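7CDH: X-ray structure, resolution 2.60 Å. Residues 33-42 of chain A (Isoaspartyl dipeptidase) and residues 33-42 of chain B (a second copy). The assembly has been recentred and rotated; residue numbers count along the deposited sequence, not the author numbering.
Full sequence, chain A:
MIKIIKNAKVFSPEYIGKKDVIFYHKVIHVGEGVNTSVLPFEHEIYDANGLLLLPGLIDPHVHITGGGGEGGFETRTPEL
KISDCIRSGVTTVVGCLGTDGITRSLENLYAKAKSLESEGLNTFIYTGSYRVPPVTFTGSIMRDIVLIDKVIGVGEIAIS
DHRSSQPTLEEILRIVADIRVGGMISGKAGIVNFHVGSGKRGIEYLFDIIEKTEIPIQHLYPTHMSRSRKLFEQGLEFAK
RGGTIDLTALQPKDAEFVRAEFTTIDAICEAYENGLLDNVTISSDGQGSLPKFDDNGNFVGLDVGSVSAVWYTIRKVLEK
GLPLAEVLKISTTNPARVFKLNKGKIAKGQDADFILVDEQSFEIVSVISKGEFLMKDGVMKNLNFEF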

ATOM      1  N   GLY A  33     -53.664 -32.896  17.658  1.00 81.22           N
ATOM      2  CA  GLY A  33     -54.426 -32.692  16.411  1.00 92.09           C
ATOM      3  C   GLY A  33     -55.727 -31.952  16.674  1.00105.11           C
ATOM      4  O   GLY A  33     -56.467 -32.378  17.578  1.00118.64           O
ATOM      5  N   VAL A  34     -55.997 -30.891  15.909  1.00116.26           N
ATOM      6  CA  VAL A  34     -57.169 -29.975  16.087  1.00133.02           C
ATOM      7  C   VAL A  34     -58.499 -30.755  16.033  1.00152.57           C
ATOM      8  O   VAL A  34     -59.212 -30.748  17.062  1.00152.76           O
ATOM      9  CB  VAL A  34     -57.132 -28.801  15.085  1.00130.08           C
ATOM     10  CG1 VAL A  34     -56.213 -27.711  15.591  1.00123.20           C
ATOM     11  CG2 VAL A  34     -56.724 -29.206  13.676  1.00130.09           C
ATOM     12  N   ASN A  35     -58.830 -31.388  14.896  1.00162.13           N
ATOM     13  CA  ASN A  35     -60.084 -32.164  14.657  1.00156.34           C
ATOM     14  C   ASN A  35     -61.297 -31.228  14.465  1.00153.67           C
ATOM     15  O   ASN A  35     -62.430 -31.747  14.503  1.00151.92           O
ATOM     16  CB  ASN A  35     -60.373 -33.192  15.762  1.00156.95           C
ATOM     17  CG  ASN A  35     -59.298 -34.250  15.925  1.00151.07           C
ATOM     18  OD1 ASN A  35     -58.939 -34.928  14.966  1.00155.37           O
ATOM     19  ND2 ASN A  35     -58.805 -34.427  17.141  1.00140.30           N
ATOM     20  N   THR A  36     -61.090 -29.915  14.278  1.00147.42           N
ATOM     21  CA  THR A  36     -62.085 -28.972  13.684  1.00137.11           C
ATOM     22  C   THR A  36     -61.417 -28.253  12.503  1.00134.91           C
ATOM     23  O   THR A  36     -61.962 -28.348  11.384  1.00131.77           O
ATOM     24  CB  THR A  36     -62.670 -27.987  14.709  1.00129.77           C
ATOM     25  OG1 THR A  36     -61.598 -27.474  15.498  1.00133.49           O
ATOM     26  CG2 THR A  36     -63.714 -28.601  15.618  1.00117.66           C
ATOM     27  N   SER A  37     -60.301 -27.551  12.754  1.00130.30           N
ATOM     28  CA  SER A  37     -59.313 -27.087  11.739  1.00120.47           C
ATOM     29  C   SER A  37     -59.955 -26.189  10.672  1.00127.18           C
ATOM     30  O   SER A  37     -59.287 -25.985   9.641  1.00126.38           O
ATOM     31  CB  SER A  37     -58.645 -28.275  11.082  1.00114.72           C
ATOM     32  OG  SER A  37     -57.397 -27.923  10.508  1.00 95.76           O
ATOM     33  N   VAL A  38     -61.189 -25.695  10.885  1.00143.06           N
ATOM     34  CA  VAL A  38     -61.905 -24.763   9.952  1.00144.73           C
ATOM     35  C   VAL A  38     -61.147 -23.428   9.963  1.00141.77           C
ATOM     36  O   VAL A  38     -61.358 -22.627  10.903  1.00142.96           O
ATOM     37  CB  VAL A  38     -63.403 -24.571  10.297  1.00147.81           C
ATOM     38  CG1 VAL A  38     -64.182 -25.880  10.221  1.00145.32           C
ATOM     39  CG2 VAL A  38     -63.636 -23.886  11.642  1.00144.65           C
ATOM     40  N   LEU A  39     -60.276 -23.209   8.972  1.00136.05           N
ATOM     41  CA  LEU A  39     -59.247 -22.134   9.014  1.00129.49           C
ATOM     42  C   LEU A  39     -59.545 -21.073   7.961  1.00119.35           C
ATOM     43  O   LEU A  39     -59.661 -21.369   6.774  1.00113.80           O
ATOM     44  CB  LEU A  39     -57.856 -22.751   8.834  1.00136.12           C
ATOM     45  CG  LEU A  39     -57.101 -22.992  10.142  1.00137.19           C
ATOM     46  CD1 LEU A  39     -55.709 -23.546   9.886  1.00133.52           C
ATOM     47  CD2 LEU A  39     -57.021 -21.709  10.951  1.00138.64           C
ATOM     48  N   PRO A  40     -59.674 -19.796   8.381  1.00128.13           N
ATOM     49  CA  PRO A  40     -60.068 -18.721   7.467  1.00140.49           C
ATOM     50  C   PRO A  40     -58.966 -18.150   6.556  1.00139.99           C
ATOM     51  O   PRO A  40     -58.863 -16.937   6.447  1.00161.91           O
ATOM     52  CB  PRO A  40     -60.579 -17.650   8.444  1.00143.12           C
ATOM     53  CG  PRO A  40     -59.774 -17.851   9.713  1.00133.45           C
ATOM     54  CD  PRO A  40     -59.519 -19.341   9.777  1.00127.47           C
ATOM     55  N   PHE A  41     -58.202 -19.021   5.891  1.00121.26           N
ATOM     56  CA  PHE A  41     -57.180 -18.660   4.874  1.00 99.34           C
ATOM     57  C   PHE A  41     -56.673 -19.941   4.218  1.00 95.24           C
ATOM     58  O   PHE A  41     -56.698 -20.984   4.905  1.00 82.69           O
ATOM     59  CB  PHE A  41     -56.017 -17.873   5.490  1.00 96.93           C
ATOM     60  CG  PHE A  41     -55.479 -18.355   6.821  1.00 91.20           C
ATOM     61  CD1 PHE A  41     -54.552 -19.385   6.893  1.00 91.90           C
ATOM     62  CD2 PHE A  41     -55.855 -17.739   8.010  1.00 85.86           C
ATOM     63  CE1 PHE A  41     -54.043 -19.808   8.117  1.00 90.70           C
ATOM     64  CE2 PHE A  41     -55.341 -18.156   9.233  1.00 85.52           C
ATOM     65  CZ  PHE A  41     -54.428 -19.185   9.286  1.00 87.92           C
ATOM     66  N   GLU A  42     -56.227 -19.841   2.960  1.00 94.70           N
ATOM     67  CA  GLU A  42     -55.429 -20.880   2.248  1.00101.90           C
ATOM     68  C   GLU A  42     -54.318 -21.408   3.173  1.00106.83           C
ATOM     69  O   GLU A  42     -53.754 -20.634   3.985  1.00 99.57           O
ATOM     70  CB  GLU A  42     -54.829 -20.342   0.943  1.00103.98           C
ATOM     71  CG  GLU A  42     -55.843 -20.196  -0.183  1.00113.01           C
ATOM     72  CD  GLU A  42     -56.413 -21.502  -0.719  1.00122.63           C
ATOM     73  OE1 GLU A  42     -55.617 -22.430  -0.973  1.00127.68           O
ATOM     74  OE2 GLU A  42     -57.652 -21.593  -0.877  1.00115.91           O
TER
ATOM     75  N   GLY B  33     -64.238  -9.913   6.998  1.00 81.22           N
ATOM     76  CA  GLY B  33     -64.203 -10.381   8.397  1.00 92.09           C
ATOM     77  C   GLY B  33     -64.752 -11.792   8.521  1.00105.11           C
ATOM     78  O   GLY B  33     -65.855 -12.037   8.002  1.00118.64           O
ATOM     79  N   VAL B  34     -64.013 -12.684   9.188  1.00116.26           N
ATOM     80  CA  VAL B  34     -64.333 -14.141   9.322  1.00133.02           C
ATOM     81  C   VAL B  34     -65.728 -14.350   9.945  1.00152.57           C
ATOM     82  O   VAL B  34     -66.589 -14.930   9.246  1.00152.76           O
ATOM     83  CB  VAL B  34     -63.225 -14.900  10.085  1.00130.08           C
ATOM     84  CG1 VAL B  34     -62.087 -15.242   9.148  1.00123.20           C
ATOM     85  CG2 VAL B  34     -62.688 -14.152  11.296  1.00130.09           C
ATOM     86  N   ASN B  35     -65.946 -13.918  11.197  1.00162.13           N
ATOM     87  CA  ASN B  35     -67.220 -14.059  11.965  1.00156.34           C
ATOM     88  C   ASN B  35     -67.425 -15.509  12.453  1.00153.67           C
ATOM     89  O   ASN B  35     -68.553 -15.812  12.889  1.00151.92           O
ATOM     90  CB  ASN B  35     -68.451 -13.583  11.178  1.00156.95           C
ATOM     91  CG  ASN B  35     -68.410 -12.119  10.781  1.00151.07           C
ATOM     92  OD1 ASN B  35     -68.235 -11.248  11.629  1.00155.37           O
ATOM     93  ND2 ASN B  35     -68.605 -11.835   9.503  1.00140.30           N
ATOM     94  N   THR B  36     -66.402 -16.376  12.384  1.00147.42           N
ATOM     95  CA  THR B  36     -66.306 -17.646  13.165  1.00137.11           C
ATOM     96  C   THR B  36     -64.973 -17.638  13.928  1.00134.91           C
ATOM     97  O   THR B  36     -65.016 -17.757  15.170  1.00131.77           O
ATOM     98  CB  THR B  36     -66.472 -18.904  12.298  1.00129.77           C
ATOM     99  OG1 THR B  36     -65.685 -18.741  11.120  1.00133.49           O
ATOM    100  CG2 THR B  36     -67.908 -19.190  11.907  1.00117.66           C
ATOM    101  N   SER B  37     -63.846 -17.525  13.208  1.00130.30           N
ATOM    102  CA  SER B  37     -62.505 -17.144  13.736  1.00120.47           C
ATOM    103  C   SER B  37     -62.022 -18.099  14.836  1.00127.18           C
ATOM    104  O   SER B  37     -61.060 -17.712  15.526  1.00126.38           O
ATOM    105  CB  SER B  37     -62.537 -15.725  14.260  1.00114.72           C
ATOM    106  OG  SER B  37     -61.240 -15.154  14.301  1.00 95.76           O
ATOM    107  N   VAL B  38     -62.657 -19.272  15.014  1.00143.06           N
ATOM    108  CA  VAL B  38     -62.252 -20.317  16.012  1.00144.73           C
ATOM    109  C   VAL B  38     -60.899 -20.886  15.559  1.00141.77           C
ATOM    110  O   VAL B  38     -60.887 -21.759  14.661  1.00142.96           O
ATOM    111  CB  VAL B  38     -63.306 -21.436  16.201  1.00147.81           C
ATOM    112  CG1 VAL B  38     -64.634 -20.892  16.718  1.00145.32           C
ATOM    113  CG2 VAL B  38     -63.526 -22.285  14.950  1.00144.65           C
ATOM    114  N   LEU B  39     -59.801 -20.390  16.138  1.00136.05           N
ATOM    115  CA  LEU B  39     -58.430 -20.594  15.595  1.00129.49           C
ATOM    116  C   LEU B  39     -57.609 -21.465  16.538  1.00119.35           C
ATOM    117  O   LEU B  39     -57.451 -21.154  17.717  1.00113.80           O
ATOM    118  CB  LEU B  39     -57.772 -19.232  15.346  1.00136.12           C
ATOM    119  CG  LEU B  39     -57.856 -18.748  13.898  1.00137.19           C
ATOM    120  CD1 LEU B  39     -57.131 -17.425  13.711  1.00133.52           C
ATOM    121  CD2 LEU B  39     -57.295 -19.798  12.955  1.00138.64           C
ATOM    122  N   PRO B  40     -57.060 -22.590  16.031  1.00128.13           N
ATOM    123  CA  PRO B  40     -56.347 -23.548  16.878  1.00140.49           C
ATOM    124  C   PRO B  40     -54.897 -23.193  17.255  1.00139.99           C
ATOM    125  O   PRO B  40     -54.037 -24.056  17.163  1.00161.91           O
ATOM    126  CB  PRO B  40     -56.392 -24.821  16.017  1.00143.12           C
ATOM    127  CG  PRO B  40     -56.403 -24.331  14.583  1.00133.45           C
ATOM    128  CD  PRO B  40     -57.166 -23.027  14.625  1.00127.47           C
ATOM    129  N   PHE B  41     -54.663 -21.959  17.712  1.00121.26           N
ATOM    130  CA  PHE B  41     -53.361 -21.477  18.243  1.00 99.34           C
ATOM    131  C   PHE B  41     -53.564 -20.085  18.835  1.00 95.24           C
ATOM    132  O   PHE B  41     -54.470 -19.380  18.343  1.00 82.69           O
ATOM    133  CB  PHE B  41     -52.279 -21.448  17.157  1.00 96.93           C
ATOM    134  CG  PHE B  41     -52.673 -20.914  15.796  1.00 91.20           C
ATOM    135  CD1 PHE B  41     -52.685 -19.551  15.533  1.00 91.90           C
ATOM    136  CD2 PHE B  41     -52.979 -21.778  14.750  1.00 85.86           C
ATOM    137  CE1 PHE B  41     -53.025 -19.067  14.273  1.00 90.70           C
ATOM    138  CE2 PHE B  41     -53.311 -21.295  13.489  1.00 85.52           C
ATOM    139  CZ  PHE B  41     -53.326 -19.939  13.248  1.00 87.92           C
ATOM    140  N   GLU B  42     -52.742 -19.724  19.827  1.00 94.70           N
ATOM    141  CA  GLU B  42     -52.570 -18.334  20.337  1.00101.90           C
ATOM    142  C   GLU B  42     -52.446 -17.358  19.154  1.00106.83           C
ATOM    143  O   GLU B  42     -51.861 -17.714  18.102  1.00 99.57           O
ATOM    144  CB  GLU B  42     -51.353 -18.212  21.262  1.00103.98           C
ATOM    145  CG  GLU B  42     -51.573 -18.806  22.646  1.00113.01           C
ATOM    146  CD  GLU B  42     -52.589 -18.076  23.514  1.00122.63           C
ATOM    147  OE1 GLU B  42     -52.514 -16.832  23.585  1.00127.68           O
ATOM    148  OE2 GLU B  42     -53.458 -18.750  24.112  1.00115.91           O
TER

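The two stretches are copies of one loop related by an exact two-fold axis, and what joins them is entirely apolar: no hydrogen bond crosses between them, and the 440 Å² they bury, both sides summed, is covered mainly by valine, leucine, proline and phenylalanine side chains. Neither stretch forms a regular helix or strand, so the contact depends on how each irregular backbone presents its side chains.

The chain B stretch begins at Gly B33, which has no side chain and lies out of reach of the other stretch. The next residue, Val B34, makes the first contact. Its CA-to-CB bond points toward the other stretch, and with chi1 in the m well its CG1 meets the ring of Pro A40. The modelled separation of 2.9 Å from Val B34 CG1 to Pro A40 CB is too short for two carbons and is best read as a local error of the model; the pairing itself, a branched aliphatic side chain against a compact aliphatic ring, is a natural one, as neither partner has a polar group in its side chain to desolvate.

Asn B35, Thr B36 and Ser B37 form a polar interlude. Asn B35 is exposed and out of reach of the other stretch, a fitting place for an amide that would pay to lose water. Its phi of 75° and that of Ser B37, 58°, are both positive; asparagine tolerates this region better than most residues with a side chain. The CA-to-CB bond of Thr B36 points toward the other stretch, but the side chain stops short of contact, whereas the CA-to-CB bond of Ser B37 points away.

With Val B38 the chain returns to the contact and meets its own symmetry mate. Its CA-to-CB bond runs sideways, yet Val B38 CG2 lies 3.7 Å from Val A38 CG2, a comfortable van der Waals distance. The residue remains exposed in the assembly, so this methyl contact covers only part of it.

Leu B39 also leaves its backbone sideways, but its longer side chain brings its end nearer. Leu B39 CD2 approaches Leu A39 CD2 at a modelled 2.8 Å, again too close to be taken literally, and it also lies 3.9 Å from Pro A40 CD, a reasonable packing distance.

Pro B40 gives up 62 Å² to the other stretch, the largest share of any residue in its own. Its CA-to-CB bond points toward the other stretch, and it touches both Val A34 and Leu A39; Pro B40 CD is 3.9 Å from Leu A39 CD2. Proline suits the site because it offers a compact apolar ring and has no backbone NH to leave unsatisfied. Around it, a weak hydrogen bond of 2.9 Å joins Phe B41 N to Leu B39 O.

Phe B41 is buried. Its CA-to-CB bond runs sideways, but its long, wholly apolar ring brings Phe B41 CZ to 4.2 Å from Phe A41 CZ, edge to edge, with no polar side-chain group to desolvate. Glu B42, exposed and out of reach, leaves its carboxylate clear of this apolar contact.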